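Local coordinates for trans-4-hydroxy-L-proline dehydratase (PDB 6VXC), which dehydrates trans-4-hydroxy-L-proline to (S)-1-pyrroline-5-carboxylate by glycyl-radical chemistry, a step in the anaerobic breakdown of hydroxyproline, at residues A[664-669]-A[784-789]; A[356-361]-A[392-397]; A[241-246]-A[260-265]. All blocks are in the same frame, centred on the assembly; numbering follows the deposited sequence.

Contact 1 (A[664-669]-A[784-789])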
ATOM      1  N   PRO A 664       5.020  -8.153   2.489  1.00 13.77           N
ATOM      2  CA  PRO A 664       3.950  -9.133   2.734  1.00 12.22           C
ATOM      3  C   PRO A 664       2.597  -8.545   3.143  1.00 13.38           C
ATOM      4  O   PRO A 664       1.585  -9.242   3.046  1.00 12.68           O
ATOM      5  CB  PRO A 664       4.527  -9.949   3.894  1.00  9.98           C
ATOM      6  CG  PRO A 664       5.209  -8.846   4.741  1.00  9.06           C
ATOM      7  CD  PRO A 664       5.715  -7.798   3.743  1.00  8.91           C
ATOM      8  N   THR A 665       2.564  -7.307   3.646  1.00 11.18           N
ATOM      9  CA  THR A 665       1.423  -6.800   4.415  1.00 11.31           C
ATOM     10  C   THR A 665       0.987  -7.861   5.434  1.00 11.51           C
ATOM     11  O   THR A 665       1.763  -8.179   6.336  1.00 14.15           O
ATOM     12  CB  THR A 665       0.280  -6.350   3.491  1.00 13.53           C
ATOM     13  OG1 THR A 665       0.801  -5.479   2.476  1.00 14.42           O
ATOM     14  CG2 THR A 665      -0.789  -5.603   4.287  1.00 11.50           C
ATOM     15  N   THR A 666      -0.222  -8.423   5.342  1.00 13.36           N
ATOM     16  CA  THR A 666      -0.582  -9.543   6.213  1.00 12.94           C
ATOM     17  C   THR A 666      -0.600 -10.875   5.463  1.00 12.18           C
ATOM     18  O   THR A 666      -1.052 -11.885   6.014  1.00 13.36           O
ATOM     19  CB  THR A 666      -1.928  -9.318   6.926  1.00 12.19           C
ATOM     20  OG1 THR A 666      -2.972  -9.094   5.978  1.00 14.00           O
ATOM     21  CG2 THR A 666      -1.865  -8.125   7.916  1.00 11.53           C
ATOM     22  N   CYS A 667      -0.102 -10.904   4.229  1.00 12.36           N
ATOM     23  CA  CYS A 667      -0.178 -12.122   3.440  1.00 11.23           C
ATOM     24  C   CYS A 667       0.786 -13.203   3.915  1.00 12.11           C
ATOM     25  O   CYS A 667       0.582 -14.376   3.570  1.00 13.37           O
ATOM     26  CB  CYS A 667       0.078 -11.817   1.966  1.00 19.56           C
ATOM     27  SG  CYS A 667      -0.512 -13.098   0.861  1.00 67.96           S
ATOM     28  N   HIS A 668       1.822 -12.850   4.701  1.00 12.45           N
ATOM     29  CA  HIS A 668       2.710 -13.879   5.243  1.00 10.62           C
ATOM     30  C   HIS A 668       1.998 -14.768   6.252  1.00 11.36           C
ATOM     31  O   HIS A 668       2.431 -15.903   6.459  1.00 10.97           O
ATOM     32  CB  HIS A 668       3.975 -13.269   5.867  1.00  8.50           C
ATOM     33  CG  HIS A 668       3.716 -12.361   7.030  1.00 11.11           C
ATOM     34  ND1 HIS A 668       2.955 -11.218   6.921  1.00 10.08           N
ATOM     35  CD2 HIS A 668       4.162 -12.400   8.309  1.00  8.91           C
ATOM     36  CE1 HIS A 668       2.910 -10.612   8.096  1.00 11.84           C
ATOM     37  NE2 HIS A 668       3.636 -11.309   8.955  1.00 12.12           N
ATOM     38  N   ILE A 669       0.926 -14.274   6.876  1.00 10.92           N
ATOM     39  CA  ILE A 669       0.096 -15.117   7.731  1.00  9.80           C
ATOM     40  C   ILE A 669      -0.662 -16.139   6.885  1.00 11.38           C
ATOM     41  O   ILE A 669      -0.565 -17.347   7.113  1.00 14.53           O
ATOM     42  CB  ILE A 669      -0.858 -14.253   8.576  1.00 11.09           C
ATOM     43  CG1 ILE A 669      -0.076 -13.169   9.362  1.00 10.70           C
ATOM     44  CG2 ILE A 669      -1.743 -15.129   9.479  1.00 12.93           C
ATOM     45  CD1 ILE A 669       1.004 -13.708  10.316  1.00  7.92           C
ATOM     46  N   ALA A 784       3.596  -4.548   9.112  1.00 12.48           N
ATOM     47  CA  ALA A 784       4.582  -4.659   8.033  1.00  9.39           C
ATOM     48  C   ALA A 784       4.319  -3.542   7.025  1.00 11.07           C
ATOM     49  O   ALA A 784       3.452  -3.678   6.163  1.00 13.65           O
ATOM     50  CB  ALA A 784       4.543  -6.027   7.371  1.00  9.14           C
ATOM     51  N   GLY A 785       5.076  -2.457   7.136  1.00 14.98           N
ATOM     52  CA  GLY A 785       4.840  -1.308   6.287  1.00 10.81           C
ATOM     53  C   GLY A 785       3.728  -0.395   6.738  1.00 11.46           C
ATOM     54  O   GLY A 785       3.386   0.544   6.002  1.00 12.84           O
ATOM     55  N   TYR A 786       3.157  -0.639   7.917  1.00 12.85           N
ATOM     56  CA  TYR A 786       2.102   0.183   8.502  1.00 11.25           C
ATOM     57  C   TYR A 786       1.931  -0.183   9.968  1.00  9.80           C
ATOM     58  O   TYR A 786       2.327  -1.261  10.405  1.00 12.21           O
ATOM     59  CB  TYR A 786       0.767   0.008   7.792  1.00 11.14           C
ATOM     60  CG  TYR A 786       0.116  -1.332   8.034  1.00 12.32           C
ATOM     61  CD1 TYR A 786       0.624  -2.483   7.450  1.00 11.35           C
ATOM     62  CD2 TYR A 786      -0.993  -1.451   8.865  1.00 11.51           C
ATOM     63  CE1 TYR A 786       0.025  -3.708   7.656  1.00 10.00           C
ATOM     64  CE2 TYR A 786      -1.600  -2.675   9.086  1.00 10.26           C
ATOM     65  CZ  TYR A 786      -1.078  -3.800   8.476  1.00 11.65           C
ATOM     66  OH  TYR A 786      -1.661  -5.024   8.680  1.00 15.23           O
ATOM     67  N   SER A 787       1.284   0.710  10.701  1.00 10.62           N
ATOM     68  CA  SER A 787       0.949   0.507  12.102  1.00 11.90           C
ATOM     69  C   SER A 787      -0.546   0.273  12.242  1.00 10.98           C
ATOM     70  O   SER A 787      -1.343   0.746  11.427  1.00 13.70           O
ATOM     71  CB  SER A 787       1.374   1.709  12.963  1.00 11.66           C
ATOM     72  OG  SER A 787       2.768   1.925  12.875  1.00 13.89           O
ATOM     73  N   ASP A 788      -0.919  -0.481  13.267  1.00 13.67           N
ATOM     74  CA  ASP A 788      -2.324  -0.793  13.493  1.00 12.74           C
ATOM     75  C   ASP A 788      -2.541  -1.064  14.971  1.00 12.49           C
ATOM     76  O   ASP A 788      -1.607  -1.370  15.702  1.00 15.60           O
ATOM     77  CB  ASP A 788      -2.770  -2.005  12.648  1.00 13.47           C
ATOM     78  CG  ASP A 788      -4.256  -1.963  12.288  1.00 14.97           C
ATOM     79  OD1 ASP A 788      -5.029  -1.253  12.972  1.00 15.33           O
ATOM     80  OD2 ASP A 788      -4.643  -2.649  11.306  1.00 19.39           O
ATOM     81  N   HIS A 789      -3.793  -0.970  15.402  1.00 12.36           N
ATOM     82  CA  HIS A 789      -4.132  -1.388  16.755  1.00 13.56           C
ATOM     83  C   HIS A 789      -3.908  -2.884  16.920  1.00 14.25           C
ATOM     84  O   HIS A 789      -4.305  -3.682  16.068  1.00 14.28           O
ATOM     85  CB  HIS A 789      -5.581  -1.032  17.080  1.00 17.32           C
ATOM     86  CG  HIS A 789      -5.791   0.422  17.349  1.00 20.66           C
ATOM     87  ND1 HIS A 789      -6.108   1.322  16.357  1.00 22.86           N
ATOM     88  CD2 HIS A 789      -5.699   1.138  18.493  1.00 19.36           C
ATOM     89  CE1 HIS A 789      -6.209   2.531  16.879  1.00 22.18           C
ATOM     90  NE2 HIS A 789      -5.971   2.447  18.175  1.00 24.73           N
TER
HETATM   91  O   HOH W   1       3.866  -4.781   3.686  1.00 10.63           O
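Thr665 and Thr666 turn their methyl groups to the phenol of Tyr786, and each side chain crosses that of the tyrosine at about a right angle. Thr666 CG2 comes in at the edge, near the ring plane, 3.2 Å from Tyr786 OH. Thr665 CG2 approaches obliquely, 4.0 Å from Tyr786 CE1. With chi1 (to OG1) at -50°, Thr665 OG1 lies beside the backbone N and CG2 is left anti to it, on the side of the tyrosine. Thr665 OG1 bonds to Tyr470. The hydroxyl of Thr666 goes another way, to Lys352 O and Ser355 N.

The segment 784-789 carries Gly785, the residue that becomes the glycyl radical. The radical is not present in this structure. As in other glycyl radical enzymes, its loop lies buried beside the cysteine loop, and Thr665 sits next to Cys454, probably the radical intermediate.

Ala784 CB packs on the ring of Pro664, 3.9 Å from CG, and lies 3.7 Å from Thr665 O. Water 1 joins the two backbones here. Water 1 accepts from Thr665 N at 2.8 Å. It also donates to Ala784 O. A type II' turn from Pro664 to Cys667 presents both threonines.

Contact 2 (A[356-361]-A[392-397])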
ATOM      1  N   THR A 356      -6.845  -4.926   7.491  1.00 13.73           N
ATOM      2  CA  THR A 356      -6.728  -3.655   8.194  1.00 11.64           C
ATOM      3  C   THR A 356      -7.805  -2.706   7.695  1.00 13.35           C
ATOM      4  O   THR A 356      -8.276  -2.828   6.562  1.00 14.93           O
ATOM      5  CB  THR A 356      -5.347  -3.020   7.973  1.00 14.68           C
ATOM      6  OG1 THR A 356      -5.279  -1.763   8.660  1.00 16.57           O
ATOM      7  CG2 THR A 356      -5.111  -2.760   6.479  1.00 14.67           C
ATOM      8  N   TYR A 357      -8.177  -1.748   8.549  1.00 13.39           N
ATOM      9  CA  TYR A 357      -8.973  -0.601   8.112  1.00 13.25           C
ATOM     10  C   TYR A 357      -8.136   0.449   7.384  1.00 11.74           C
ATOM     11  O   TYR A 357      -8.700   1.296   6.688  1.00 14.04           O
ATOM     12  CB  TYR A 357      -9.663   0.089   9.306  1.00 12.22           C
ATOM     13  CG  TYR A 357     -10.748  -0.683  10.030  1.00 13.38           C
ATOM     14  CD1 TYR A 357     -12.022  -0.831   9.487  1.00 16.77           C
ATOM     15  CD2 TYR A 357     -10.505  -1.242  11.277  1.00 15.50           C
ATOM     16  CE1 TYR A 357     -13.025  -1.542  10.172  1.00 14.47           C
ATOM     17  CE2 TYR A 357     -11.481  -1.945  11.972  1.00 17.17           C
ATOM     18  CZ  TYR A 357     -12.743  -2.099  11.416  1.00 17.52           C
ATOM     19  OH  TYR A 357     -13.704  -2.796  12.119  1.00 16.31           O
ATOM     20  N   THR A 358      -6.819   0.463   7.575  1.00 15.09           N
ATOM     21  CA  THR A 358      -6.004   1.523   6.991  1.00 13.65           C
ATOM     22  C   THR A 358      -5.880   1.327   5.477  1.00 15.38           C
ATOM     23  O   THR A 358      -6.036   0.219   4.957  1.00 15.72           O
ATOM     24  CB  THR A 358      -4.626   1.574   7.657  1.00 14.32           C
ATOM     25  OG1 THR A 358      -3.907   0.355   7.423  1.00 14.36           O
ATOM     26  CG2 THR A 358      -4.778   1.762   9.174  1.00 15.13           C
ATOM     27  N   ASP A 359      -5.606   2.431   4.765  1.00 12.09           N
ATOM     28  CA  ASP A 359      -5.528   2.420   3.306  1.00 11.32           C
ATOM     29  C   ASP A 359      -4.172   2.893   2.802  1.00 13.17           C
ATOM     30  O   ASP A 359      -4.068   3.316   1.650  1.00 13.77           O
ATOM     31  CB  ASP A 359      -6.644   3.275   2.685  1.00 12.68           C
ATOM     32  CG  ASP A 359      -7.145   2.727   1.331  1.00 12.13           C
ATOM     33  OD1 ASP A 359      -6.624   1.708   0.833  1.00 14.80           O
ATOM     34  OD2 ASP A 359      -8.079   3.334   0.776  1.00 16.56           O
ATOM     35  N   PHE A 360      -3.139   2.869   3.652  1.00 11.06           N
ATOM     36  CA  PHE A 360      -1.751   2.940   3.209  1.00 12.55           C
ATOM     37  C   PHE A 360      -1.465   4.206   2.404  1.00 12.71           C
ATOM     38  O   PHE A 360      -0.825   4.161   1.353  1.00 13.46           O
ATOM     39  CB  PHE A 360      -1.370   1.694   2.394  1.00 11.31           C
ATOM     40  CG  PHE A 360      -1.472   0.425   3.159  1.00 12.10           C
ATOM     41  CD1 PHE A 360      -2.680  -0.229   3.283  1.00 12.51           C
ATOM     42  CD2 PHE A 360      -0.359  -0.113   3.777  1.00 12.58           C
ATOM     43  CE1 PHE A 360      -2.779  -1.387   3.995  1.00 13.39           C
ATOM     44  CE2 PHE A 360      -0.456  -1.277   4.494  1.00 15.37           C
ATOM     45  CZ  PHE A 360      -1.677  -1.914   4.608  1.00 12.00           C
ATOM     46  N   ALA A 361      -1.918   5.346   2.920  1.00 11.30           N
ATOM     47  CA  ALA A 361      -1.612   6.642   2.319  1.00 11.49           C
ATOM     48  C   ALA A 361      -0.272   7.090   2.889  1.00 10.68           C
ATOM     49  O   ALA A 361      -0.195   7.573   4.017  1.00 14.30           O
ATOM     50  CB  ALA A 361      -2.708   7.663   2.587  1.00  8.31           C
ATOM     51  N   LEU A 392      -1.953   8.970  14.967  1.00 12.80           N
ATOM     52  CA  LEU A 392      -2.985   8.331  14.151  1.00 11.29           C
ATOM     53  C   LEU A 392      -2.347   7.371  13.155  1.00 11.14           C
ATOM     54  O   LEU A 392      -1.300   7.672  12.572  1.00 11.34           O
ATOM     55  CB  LEU A 392      -3.814   9.374  13.397  1.00  9.44           C
ATOM     56  CG  LEU A 392      -4.604  10.377  14.258  1.00 10.12           C
ATOM     57  CD1 LEU A 392      -5.195  11.479  13.382  1.00 10.33           C
ATOM     58  CD2 LEU A 392      -5.685   9.694  15.121  1.00 11.44           C
ATOM     59  N   ILE A 393      -2.971   6.205  12.963  1.00 11.07           N
ATOM     60  CA  ILE A 393      -2.381   5.211  12.063  1.00 12.48           C
ATOM     61  C   ILE A 393      -2.626   5.516  10.594  1.00 12.17           C
ATOM     62  O   ILE A 393      -1.988   4.898   9.733  1.00 13.36           O
ATOM     63  CB  ILE A 393      -2.862   3.780  12.393  1.00 10.71           C
ATOM     64  CG1 ILE A 393      -4.381   3.652  12.300  1.00 14.46           C
ATOM     65  CG2 ILE A 393      -2.342   3.337  13.749  1.00 13.15           C
ATOM     66  CD1 ILE A 393      -4.869   2.236  12.605  1.00 13.67           C
ATOM     67  N   GLN A 394      -3.502   6.462  10.291  1.00 11.85           N
ATOM     68  CA  GLN A 394      -3.588   7.063   8.962  1.00 12.08           C
ATOM     69  C   GLN A 394      -3.413   8.564   9.133  1.00 11.02           C
ATOM     70  O   GLN A 394      -3.956   9.123  10.069  1.00 11.42           O
ATOM     71  CB  GLN A 394      -4.932   6.788   8.299  1.00 12.35           C
ATOM     72  CG  GLN A 394      -5.271   5.334   8.046  1.00 15.61           C
ATOM     73  CD  GLN A 394      -6.257   5.199   6.885  1.00 15.92           C
ATOM     74  OE1 GLN A 394      -5.846   5.128   5.728  1.00 15.97           O
ATOM     75  NE2 GLN A 394      -7.548   5.157   7.188  1.00 12.33           N
ATOM     76  N   PRO A 395      -2.642   9.216   8.256  1.00  8.84           N
ATOM     77  CA  PRO A 395      -1.866   8.645   7.164  1.00  7.47           C
ATOM     78  C   PRO A 395      -0.657   7.878   7.698  1.00  9.97           C
ATOM     79  O   PRO A 395      -0.371   7.887   8.902  1.00 14.55           O
ATOM     80  CB  PRO A 395      -1.407   9.872   6.385  1.00  7.79           C
ATOM     81  CG  PRO A 395      -1.257  10.926   7.457  1.00  8.28           C
ATOM     82  CD  PRO A 395      -2.385  10.659   8.414  1.00  9.09           C
ATOM     83  N   SER A 396       0.046   7.226   6.786  1.00 10.82           N
ATOM     84  CA  SER A 396       1.280   6.521   7.098  1.00 11.39           C
ATOM     85  C   SER A 396       2.413   7.523   6.895  1.00 11.72           C
ATOM     86  O   SER A 396       2.872   7.746   5.768  1.00 11.16           O
ATOM     87  CB  SER A 396       1.395   5.279   6.212  1.00 13.36           C
ATOM     88  OG  SER A 396       2.561   4.536   6.467  1.00 17.74           O
ATOM     89  N   SER A 397       2.852   8.154   7.999  1.00 11.15           N
ATOM     90  CA  SER A 397       3.771   9.291   7.956  1.00 10.12           C
ATOM     91  C   SER A 397       5.203   8.799   8.165  1.00  9.49           C
ATOM     92  O   SER A 397       5.571   8.375   9.266  1.00 11.08           O
ATOM     93  CB  SER A 397       3.390  10.333   9.010  1.00  8.89           C
ATOM     94  OG  SER A 397       4.306  11.421   8.986  1.00 11.46           O
TER
HETATM   95  O   HOH W   2      -3.066   5.830   5.421  1.00 10.17           O
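Gln394 OE1 takes a hydrogen bond from Asp359 N at an unusual angle. The donor lies above the carbonyl plane of the amide, 66° out of it, and not on a lone pair. Asp359 N and Gln394 OE1 are 2.9 Å apart, and the N-H...O angle is 154°. Water 2 donates to the same Gln394 OE1 and accepts from Ala361 N (2.8 Å). One amide oxygen therefore serves two backbone N-H groups, one directly and one through water. Gln394 NE2 bonds to Gln341 O, which probably helps to fix the rotation of the amide.

The peptide bond from Gln394 to Pro395 is cis. Just beyond it, Ser396 N donates to Ala361 O at 2.8 Å, and Pro395 CB touches that oxygen at 3.5 Å.

Thr358 packs on Ile393 and on the aliphatic part of Gln394. Thr358 CG2 meets Ile393 CD1 at 3.5 Å, tighter than usual, with the two side chains crossing at about a right angle. Thr358 N closes an ST turn on Thr356 OG1 (2.9 Å).

The Ser396 bond lies where the parallel strands 362-366 and 396-401 begin to pair, and Ser396 also bonds the backbone of Ile363. Phe338 of helix 324-339 covers Ala361 and Pro395. Ile393 packs on strand 787-789.

Contact 3 (A[241-246]-A[260-265])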
ATOM      1  N   LYS A 241     -22.576  25.037   0.226  1.00 27.07           N
ATOM      2  CA  LYS A 241     -22.881  24.380   1.492  1.00 27.61           C
ATOM      3  C   LYS A 241     -22.339  25.187   2.659  1.00 30.30           C
ATOM      4  O   LYS A 241     -23.035  25.409   3.657  1.00 27.85           O
ATOM      5  CB  LYS A 241     -22.294  22.970   1.503  1.00 29.36           C
ATOM      6  CG  LYS A 241     -22.444  22.190   2.803  1.00 28.43           C
ATOM      7  CD  LYS A 241     -23.830  21.606   2.974  1.00 30.54           C
ATOM      8  CE  LYS A 241     -23.847  20.639   4.153  1.00 34.79           C
ATOM      9  NZ  LYS A 241     -25.216  20.120   4.445  1.00 41.48           N
ATOM     10  N   ALA A 242     -21.099  25.661   2.539  1.00 26.93           N
ATOM     11  CA  ALA A 242     -20.497  26.407   3.633  1.00 26.85           C
ATOM     12  C   ALA A 242     -21.266  27.694   3.916  1.00 29.35           C
ATOM     13  O   ALA A 242     -21.535  28.012   5.082  1.00 29.38           O
ATOM     14  CB  ALA A 242     -19.030  26.704   3.321  1.00 20.55           C
ATOM     15  N   ARG A 243     -21.646  28.434   2.865  1.00 27.46           N
ATOM     16  CA  ARG A 243     -22.360  29.702   3.057  1.00 31.56           C
ATOM     17  C   ARG A 243     -23.765  29.487   3.594  1.00 30.25           C
ATOM     18  O   ARG A 243     -24.250  30.274   4.411  1.00 37.00           O
ATOM     19  CB  ARG A 243     -22.416  30.482   1.749  1.00 27.50           C
ATOM     20  CG  ARG A 243     -21.077  30.941   1.299  1.00 24.85           C
ATOM     21  CD  ARG A 243     -21.140  31.873   0.123  1.00 26.25           C
ATOM     22  NE  ARG A 243     -19.856  32.550   0.013  1.00 28.08           N
ATOM     23  CZ  ARG A 243     -18.920  32.259  -0.878  1.00 26.59           C
ATOM     24  NH1 ARG A 243     -19.126  31.306  -1.785  1.00 23.62           N
ATOM     25  NH2 ARG A 243     -17.775  32.927  -0.861  1.00 27.52           N
ATOM     26  N   GLN A 244     -24.442  28.448   3.121  1.00 30.01           N
ATOM     27  CA  GLN A 244     -25.761  28.124   3.640  1.00 31.03           C
ATOM     28  C   GLN A 244     -25.693  27.784   5.125  1.00 41.12           C
ATOM     29  O   GLN A 244     -26.578  28.171   5.898  1.00 43.41           O
ATOM     30  CB  GLN A 244     -26.349  26.989   2.805  1.00 35.05           C
ATOM     31  CG  GLN A 244     -27.320  26.064   3.483  1.00 46.28           C
ATOM     32  CD  GLN A 244     -27.592  24.837   2.621  1.00 54.42           C
ATOM     33  OE1 GLN A 244     -27.956  24.960   1.443  1.00 56.52           O
ATOM     34  NE2 GLN A 244     -27.385  23.646   3.191  1.00 49.60           N
ATOM     35  N   MET A 245     -24.624  27.100   5.553  1.00 37.23           N
ATOM     36  CA  MET A 245     -24.428  26.835   6.974  1.00 35.16           C
ATOM     37  C   MET A 245     -24.028  28.093   7.733  1.00 35.62           C
ATOM     38  O   MET A 245     -24.351  28.231   8.917  1.00 37.25           O
ATOM     39  CB  MET A 245     -23.374  25.742   7.174  1.00 31.85           C
ATOM     40  CG  MET A 245     -23.826  24.365   6.767  1.00 26.30           C
ATOM     41  SD  MET A 245     -22.507  23.151   6.948  1.00 29.84           S
ATOM     42  CE  MET A 245     -22.356  23.066   8.726  1.00 28.58           C
ATOM     43  N   ALA A 246     -23.289  28.997   7.091  1.00 34.02           N
ATOM     44  CA  ALA A 246     -22.878  30.223   7.764  1.00 35.41           C
ATOM     45  C   ALA A 246     -24.082  31.093   8.114  1.00 42.80           C
ATOM     46  O   ALA A 246     -24.138  31.677   9.199  1.00 43.05           O
ATOM     47  CB  ALA A 246     -21.864  30.981   6.911  1.00 27.84           C
ATOM     48  N   LEU A 260     -14.539  31.157   5.811  1.00 22.49           N
ATOM     49  CA  LEU A 260     -13.212  30.842   5.300  1.00 20.42           C
ATOM     50  C   LEU A 260     -13.245  29.607   4.409  1.00 17.61           C
ATOM     51  O   LEU A 260     -12.588  29.575   3.366  1.00 17.79           O
ATOM     52  CB  LEU A 260     -12.238  30.642   6.456  1.00 20.42           C
ATOM     53  CG  LEU A 260     -10.839  30.168   6.065  1.00 14.96           C
ATOM     54  CD1 LEU A 260     -10.169  31.124   5.083  1.00 18.00           C
ATOM     55  CD2 LEU A 260     -10.013  30.016   7.319  1.00 14.07           C
ATOM     56  N   ILE A 261     -14.016  28.591   4.794  1.00 18.32           N
ATOM     57  CA  ILE A 261     -14.159  27.406   3.951  1.00 20.26           C
ATOM     58  C   ILE A 261     -14.708  27.793   2.586  1.00 18.58           C
ATOM     59  O   ILE A 261     -14.157  27.418   1.543  1.00 21.18           O
ATOM     60  CB  ILE A 261     -15.053  26.360   4.636  1.00 19.97           C
ATOM     61  CG1 ILE A 261     -14.352  25.794   5.870  1.00 14.78           C
ATOM     62  CG2 ILE A 261     -15.387  25.233   3.661  1.00 17.12           C
ATOM     63  CD1 ILE A 261     -15.253  24.928   6.723  1.00 18.05           C
ATOM     64  N   ALA A 262     -15.776  28.594   2.578  1.00 21.59           N
ATOM     65  CA  ALA A 262     -16.395  29.001   1.325  1.00 17.76           C
ATOM     66  C   ALA A 262     -15.412  29.759   0.446  1.00 17.54           C
ATOM     67  O   ALA A 262     -15.318  29.485  -0.751  1.00 20.17           O
ATOM     68  CB  ALA A 262     -17.641  29.839   1.609  1.00 22.69           C
ATOM     69  N   GLU A 263     -14.648  30.695   1.025  1.00 18.83           N
ATOM     70  CA  GLU A 263     -13.626  31.420   0.260  1.00 20.14           C
ATOM     71  C   GLU A 263     -12.569  30.485  -0.316  1.00 19.60           C
ATOM     72  O   GLU A 263     -12.057  30.712  -1.417  1.00 20.02           O
ATOM     73  CB  GLU A 263     -12.928  32.466   1.135  1.00 21.02           C
ATOM     74  CG  GLU A 263     -13.700  33.743   1.401  1.00 30.02           C
ATOM     75  CD  GLU A 263     -13.138  34.528   2.594  1.00 39.96           C
ATOM     76  OE1 GLU A 263     -13.888  35.363   3.150  1.00 42.89           O
ATOM     77  OE2 GLU A 263     -11.947  34.329   2.947  1.00 36.69           O
ATOM     78  N   THR A 264     -12.168  29.475   0.448  1.00 21.37           N
ATOM     79  CA  THR A 264     -11.168  28.541  -0.049  1.00 17.53           C
ATOM     80  C   THR A 264     -11.711  27.754  -1.233  1.00 17.36           C
ATOM     81  O   THR A 264     -11.022  27.585  -2.243  1.00 18.09           O
ATOM     82  CB  THR A 264     -10.730  27.630   1.097  1.00 15.93           C
ATOM     83  OG1 THR A 264     -10.248  28.441   2.175  1.00 17.30           O
ATOM     84  CG2 THR A 264      -9.655  26.634   0.664  1.00 15.29           C
ATOM     85  N   CYS A 265     -12.953  27.286  -1.127  1.00 13.71           N
ATOM     86  CA  CYS A 265     -13.592  26.518  -2.189  1.00 16.58           C
ATOM     87  C   CYS A 265     -13.995  27.378  -3.392  1.00 21.08           C
ATOM     88  O   CYS A 265     -14.224  26.831  -4.477  1.00 20.67           O
ATOM     89  CB  CYS A 265     -14.802  25.781  -1.612  1.00 16.52           C
ATOM     90  SG  CYS A 265     -14.377  24.603  -0.274  1.00 21.75           S
TER
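Leu260 O is held twice, in the helical turn that presses Ala262 against Ala242 and Arg243. Leu260 O accepts the regular helix bond from Thr264 N and a second bond from Thr264 OG1, both 2.9 Å. The two donors reach it from opposite faces of the carbonyl plane, the hydroxyl 35° out of that plane. The threonine hydroxyl is thus satisfied inside its own helix. The Thr264 side chain also touches Gln278 and Gln281 of helix 276-293.

Across the contact there is no hydrogen bond between the two segments. Apolar contacts join them, between small side chains inside and along Arg243 outside. Ala242 CB meets Ala262 CB at 3.8 Å, and on the buried side it touches Ile261 CG2. Ile261 offers this branch because CG2 stands anti to the backbone N, while CG1 lies beside it (chi1 -68°). Ala242 and Ala262 also mark the point where the backbones come nearest, with their CA atoms 5.4 Å apart.

Arg243 covers Ala262 from the outer side. Its chain runs extended from CG to NE, so it reaches over the neighbouring helix. Arg243 CG lies 3.6 Å from Ala262 CB, and the guanidinium is laid flat over the same methyl. Ala262 CB sits 3.7 Å from the guanidinium plane of Arg243, over the centre of one face. Arg243 NH2 forms a salt bridge to Asp266, one residue past the segment, which probably helps to hold this pose. Glu263 carries the same charge as Asp266, but its carboxylate is not in contact with the arginine.

The axes of the two segments approach to 8.5 Å and run nearly antiparallel, at 160°. The small alanines at the crossing are consistent with this spacing. The arrangement is that of an antiparallel helical hairpin, made by helices 214-248 and 252-267 far from the active site.

Overall arrangement
From the N terminus the three contacts follow in series, and none nests in or crosses another. Contact 3 comes first and closes the tip of the hairpin of helices 214-248 and 252-267; 13 residues lie between its segments, most of them helical. Contact 2 closes a loop of 30 residues that hold strand 362-366 and helix 378-390; with strand 396-401 these form a beta-alpha-beta crossover. Contact 1 spans 114 residues and brings the glycyl radical loop to the turn before helix 667-673. Contacts 1 and 2 touch in the core: Asp788 OD2 and Thr356 OG1 are probably hydrogen-bonded, and the rings of Tyr786 and Phe360 meet edge-to-face. Contact 3 lies apart, its centre about 29 Å from that of contact 2.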